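Local coordinates for Lmo2349 protein (PDB 4GVO) that probably serves as the extracellular solute-binding component of an ABC importer for L-cystine, at residues T10-C23 / A67-K79. Numbering follows the deposited sequence. Where two conformers were deposited one is given.
Sequences TITVGTGTQFPNVC and AGKVDIVAHQMEK. With HIS (histidine), chain E.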
# COMPACT_ATOMS: atom_id res chain seq x y z
N THR A 10 22.71 11.68 2.12
CA THR A 10 21.63 11.15 2.98
C THR A 10 20.30 11.34 2.28
O THR A 10 19.97 12.44 1.84
CB THR A 10 21.60 11.84 4.35
OG1 THR A 10 22.87 11.61 4.97
CG2 THR A 10 20.50 11.30 5.22
N ILE A 11 19.54 10.26 2.22
CA ILE A 11 18.22 10.23 1.59
C ILE A 11 17.23 9.91 2.68
O ILE A 11 17.39 8.93 3.38
CB ILE A 11 18.17 9.12 0.50
CG1 ILE A 11 19.25 9.37 -0.58
CG2 ILE A 11 16.79 9.01 -0.09
CD1 ILE A 11 19.23 10.76 -1.21
N THR A 12 16.21 10.74 2.81
CA THR A 12 15.14 10.52 3.77
C THR A 12 13.94 9.86 3.11
O THR A 12 13.41 10.34 2.12
CB THR A 12 14.71 11.83 4.45
OG1 THR A 12 15.89 12.40 5.08
CG2 THR A 12 13.64 11.61 5.52
N VAL A 13 13.58 8.72 3.66
CA VAL A 13 12.48 7.89 3.17
C VAL A 13 11.29 8.00 4.10
O VAL A 13 11.36 7.60 5.26
CB VAL A 13 12.94 6.40 3.09
CG1 VAL A 13 11.84 5.53 2.50
CG2 VAL A 13 14.24 6.27 2.28
N GLY A 14 10.18 8.52 3.60
CA GLY A 14 8.96 8.51 4.34
C GLY A 14 8.30 7.15 4.28
O GLY A 14 8.16 6.58 3.21
N THR A 15 7.87 6.67 5.44
CA THR A 15 7.08 5.47 5.53
C THR A 15 6.16 5.54 6.72
O THR A 15 6.16 6.53 7.46
CB THR A 15 8.00 4.23 5.53
OG1 THR A 15 7.21 3.05 5.27
CG2 THR A 15 8.77 4.05 6.85
N GLY A 16 5.36 4.50 6.91
CA GLY A 16 4.42 4.41 8.02
C GLY A 16 4.85 3.38 9.07
O GLY A 16 5.94 2.79 9.01
N THR A 17 3.97 3.20 10.04
CA THR A 17 4.14 2.17 11.06
C THR A 17 2.89 1.33 11.25
O THR A 17 2.87 0.46 12.13
CB THR A 17 4.50 2.78 12.43
OG1 THR A 17 3.42 3.60 12.91
CG2 THR A 17 5.81 3.61 12.31
N GLN A 18 1.89 1.49 10.37
CA GLN A 18 0.58 0.88 10.60
C GLN A 18 0.17 -0.05 9.47
O GLN A 18 -1.02 -0.26 9.24
CB GLN A 18 -0.48 1.95 10.78
CG GLN A 18 -0.17 2.91 11.93
CD GLN A 18 -0.20 2.23 13.27
OE1 GLN A 18 -1.21 1.63 13.63
NE2 GLN A 18 0.90 2.33 14.03
N PHE A 19 1.15 -0.64 8.79
CA PHE A 19 0.88 -1.68 7.78
C PHE A 19 1.62 -2.94 8.19
O PHE A 19 2.83 -3.11 7.92
CB PHE A 19 1.25 -1.21 6.39
CG PHE A 19 0.60 -1.99 5.25
CD1 PHE A 19 0.19 -3.30 5.39
CD2 PHE A 19 0.49 -1.40 3.97
CE1 PHE A 19 -0.37 -3.98 4.32
CE2 PHE A 19 -0.03 -2.11 2.90
CZ PHE A 19 -0.49 -3.39 3.09
N PRO A 20 0.91 -3.86 8.86
CA PRO A 20 1.60 -5.07 9.33
C PRO A 20 2.33 -5.80 8.22
O PRO A 20 1.82 -5.93 7.10
CB PRO A 20 0.42 -5.92 9.92
CG PRO A 20 -0.55 -4.88 10.42
CD PRO A 20 -0.51 -3.84 9.31
N ASN A 21 3.55 -6.24 8.53
CA ASN A 21 4.42 -6.91 7.60
C ASN A 21 4.97 -6.08 6.45
O ASN A 21 5.72 -6.61 5.62
CB ASN A 21 3.89 -8.25 7.12
CG ASN A 21 4.28 -9.40 8.07
OD1 ASN A 21 4.47 -9.20 9.25
ND2 ASN A 21 4.30 -10.60 7.55
N VAL A 22 4.65 -4.80 6.44
CA VAL A 22 5.06 -3.88 5.35
C VAL A 22 5.89 -2.72 5.90
O VAL A 22 7.00 -2.45 5.46
CB VAL A 22 3.85 -3.41 4.56
CG1 VAL A 22 4.19 -2.19 3.70
CG2 VAL A 22 3.26 -4.57 3.75
N CYS A 23 5.33 -2.04 6.90
CA CYS A 23 6.02 -0.96 7.61
C CYS A 23 5.38 -0.85 8.99
O CYS A 23 4.26 -0.43 9.14
CB CYS A 23 6.07 0.38 6.83
SG CYS A 23 4.49 1.01 6.24
N ALA A 67 6.14 18.66 -0.23
CA ALA A 67 6.81 19.78 0.44
C ALA A 67 8.35 19.64 0.53
O ALA A 67 9.04 20.50 1.07
CB ALA A 67 6.27 19.95 1.81
N GLY A 68 8.88 18.54 0.02
CA GLY A 68 10.30 18.27 0.04
C GLY A 68 10.85 17.84 1.36
O GLY A 68 12.09 17.88 1.58
N LYS A 69 9.96 17.39 2.25
CA LYS A 69 10.40 17.01 3.59
C LYS A 69 10.85 15.54 3.72
O LYS A 69 11.40 15.13 4.75
CB LYS A 69 9.32 17.40 4.62
CG LYS A 69 9.17 18.93 4.76
CD LYS A 69 7.92 19.30 5.54
CE LYS A 69 7.70 20.81 5.60
NZ LYS A 69 6.29 21.15 5.95
N VAL A 70 10.54 14.76 2.69
CA VAL A 70 11.17 13.47 2.45
C VAL A 70 11.62 13.44 0.97
O VAL A 70 11.13 14.21 0.15
CB VAL A 70 10.25 12.28 2.76
CG1 VAL A 70 9.88 12.23 4.28
CG2 VAL A 70 9.02 12.28 1.86
N ASP A 71 12.56 12.56 0.65
CA ASP A 71 13.05 12.37 -0.70
C ASP A 71 12.40 11.24 -1.47
O ASP A 71 12.33 11.27 -2.70
CB ASP A 71 14.57 12.15 -0.67
CG ASP A 71 15.32 13.27 0.06
OD1 ASP A 71 15.07 14.47 -0.25
OD2 ASP A 71 16.15 12.98 0.97
N ILE A 72 11.92 10.24 -0.75
CA ILE A 72 11.29 9.05 -1.31
C ILE A 72 10.19 8.65 -0.40
O ILE A 72 10.34 8.82 0.82
CB ILE A 72 12.27 7.85 -1.36
CG1 ILE A 72 13.47 8.16 -2.24
CG2 ILE A 72 11.57 6.57 -1.83
CD1 ILE A 72 14.47 7.01 -2.40
N VAL A 73 9.13 8.08 -0.96
CA VAL A 73 8.07 7.44 -0.14
C VAL A 73 8.06 5.96 -0.48
O VAL A 73 8.07 5.59 -1.68
CB VAL A 73 6.71 8.10 -0.39
CG1 VAL A 73 5.57 7.28 0.21
CG2 VAL A 73 6.70 9.52 0.19
N ALA A 74 8.02 5.14 0.58
CA ALA A 74 7.88 3.67 0.49
C ALA A 74 6.73 3.22 1.36
O ALA A 74 6.86 3.24 2.57
CB ALA A 74 9.18 3.00 0.97
N HIS A 75 5.58 2.93 0.76
CA HIS A 75 4.43 2.48 1.48
C HIS A 75 3.48 1.76 0.56
O HIS A 75 2.31 2.13 0.45
CB HIS A 75 3.72 3.67 2.17
CG HIS A 75 2.77 3.28 3.28
ND1 HIS A 75 1.63 2.55 3.09
CD2 HIS A 75 2.83 3.55 4.65
CE1 HIS A 75 1.03 2.36 4.29
NE2 HIS A 75 1.73 2.99 5.23
N GLN A 76 3.98 0.76 -0.16
CA GLN A 76 3.14 0.01 -1.10
C GLN A 76 2.40 0.95 -2.06
O GLN A 76 1.20 0.78 -2.32
CB GLN A 76 2.20 -0.91 -0.36
CG GLN A 76 2.91 -2.09 0.29
CD GLN A 76 3.41 -3.09 -0.73
OE1 GLN A 76 2.64 -3.58 -1.55
NE2 GLN A 76 4.71 -3.37 -0.69
N MET A 77 3.11 1.96 -2.59
CA MET A 77 2.41 2.99 -3.36
C MET A 77 2.12 2.53 -4.79
O MET A 77 3.03 2.25 -5.58
CB MET A 77 3.23 4.30 -3.42
CG MET A 77 3.50 4.89 -2.03
SD MET A 77 2.04 5.28 -1.07
CE MET A 77 1.57 6.84 -1.81
N GLU A 78 0.82 2.50 -5.11
CA GLU A 78 0.32 2.17 -6.42
C GLU A 78 0.54 3.28 -7.40
O GLU A 78 0.28 4.45 -7.12
CB GLU A 78 -1.17 1.88 -6.30
CG GLU A 78 -1.50 0.59 -5.56
CD GLU A 78 -2.97 0.57 -5.10
OE1 GLU A 78 -3.86 0.53 -5.99
OE2 GLU A 78 -3.24 0.63 -3.89
N LYS A 79 0.98 2.93 -8.62
CA LYS A 79 1.08 3.91 -9.67
C LYS A 79 -0.30 4.29 -10.17
O LYS A 79 -1.11 3.43 -10.45
CB LYS A 79 1.96 3.42 -10.80
CG LYS A 79 2.17 4.49 -11.87
CD LYS A 79 2.75 3.94 -13.15
CE LYS A 79 4.18 3.54 -12.98
NZ LYS A 79 4.61 2.83 -14.21
N HIS E . -1.41 0.84 -1.88
CA HIS E . -1.92 2.10 -1.26
C HIS E . -1.84 3.27 -2.17
O HIS E . -1.19 3.17 -3.22
CB HIS E . -1.15 2.40 0.02
CG HIS E . -1.73 1.70 1.21
ND1 HIS E . -1.76 0.36 1.29
CD2 HIS E . -2.38 2.19 2.37
CE1 HIS E . -2.38 0.01 2.45
NE2 HIS E . -2.73 1.13 3.10
OXT HIS E . -2.45 4.32 -1.87
O HOH W 1 17.28 14.04 3.23
O HOH W 2 1.08 2.99 7.94
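Val13 and Gly14 pair in parallel with Ile72 and Val73, their CA atoms 4.8 and 4.7 Å apart; Gly14 N donates to Ile72 O and Gly14 O accepts from Ala74 N. Upstream, Thr12 O receives two donors, Asp71 N and Ile72 N, the latter in the carbonyl plane. Asp71 returns the bond through its side chain: OD2 takes Thr12 N at 2.9 Å, nearly straight (175° at the hydrogen), on the anti side and somewhat out of the carboxylate plane. One water bonded to both Asp71 OD2 and Thr12 OG1 also joins them. The CG2 methyl of Ile11 meets Ile72 CD1 at 3.8 Å, and the CG1 of Val13 reaches Ala74 CB, with Val39 of helix 34-44 also against Val13. Strand 9-15 lies between 49-55 and 72-73, parallel to both, in the central sheet of one lobe of this family 3 solute-binding protein, and both chains run on from the sheet into the ligand pocket, modelled with histidine and also with S-oxy cysteine. At that end the hydroxyl of Thr15, set anti to its backbone nitrogen (chi1 -165°), donates to Ala74 O at 2.7 Å. The His75 ring is bounded there: Cys23 SG sits over one face, 3.8 Å from the centroid, while Gly16 N lies at the edge, 3.5 Å from His75 CD2, and NE2 shares a hydrogen bond with a water that accepts from Gln18 N. Phe19 and His75 meet obliquely, planes at 44°, and both touch the imidazole of the bound histidine. Val22 CG2 covers a face of the Phe19 ring, while Val22 CG1 meets Gln76 CG at 3.6 Å; the Gln76 amide is held by Asp35 and Asn95. Beyond it, Glu78 N donates to the carboxylate oxygen O of either ligand.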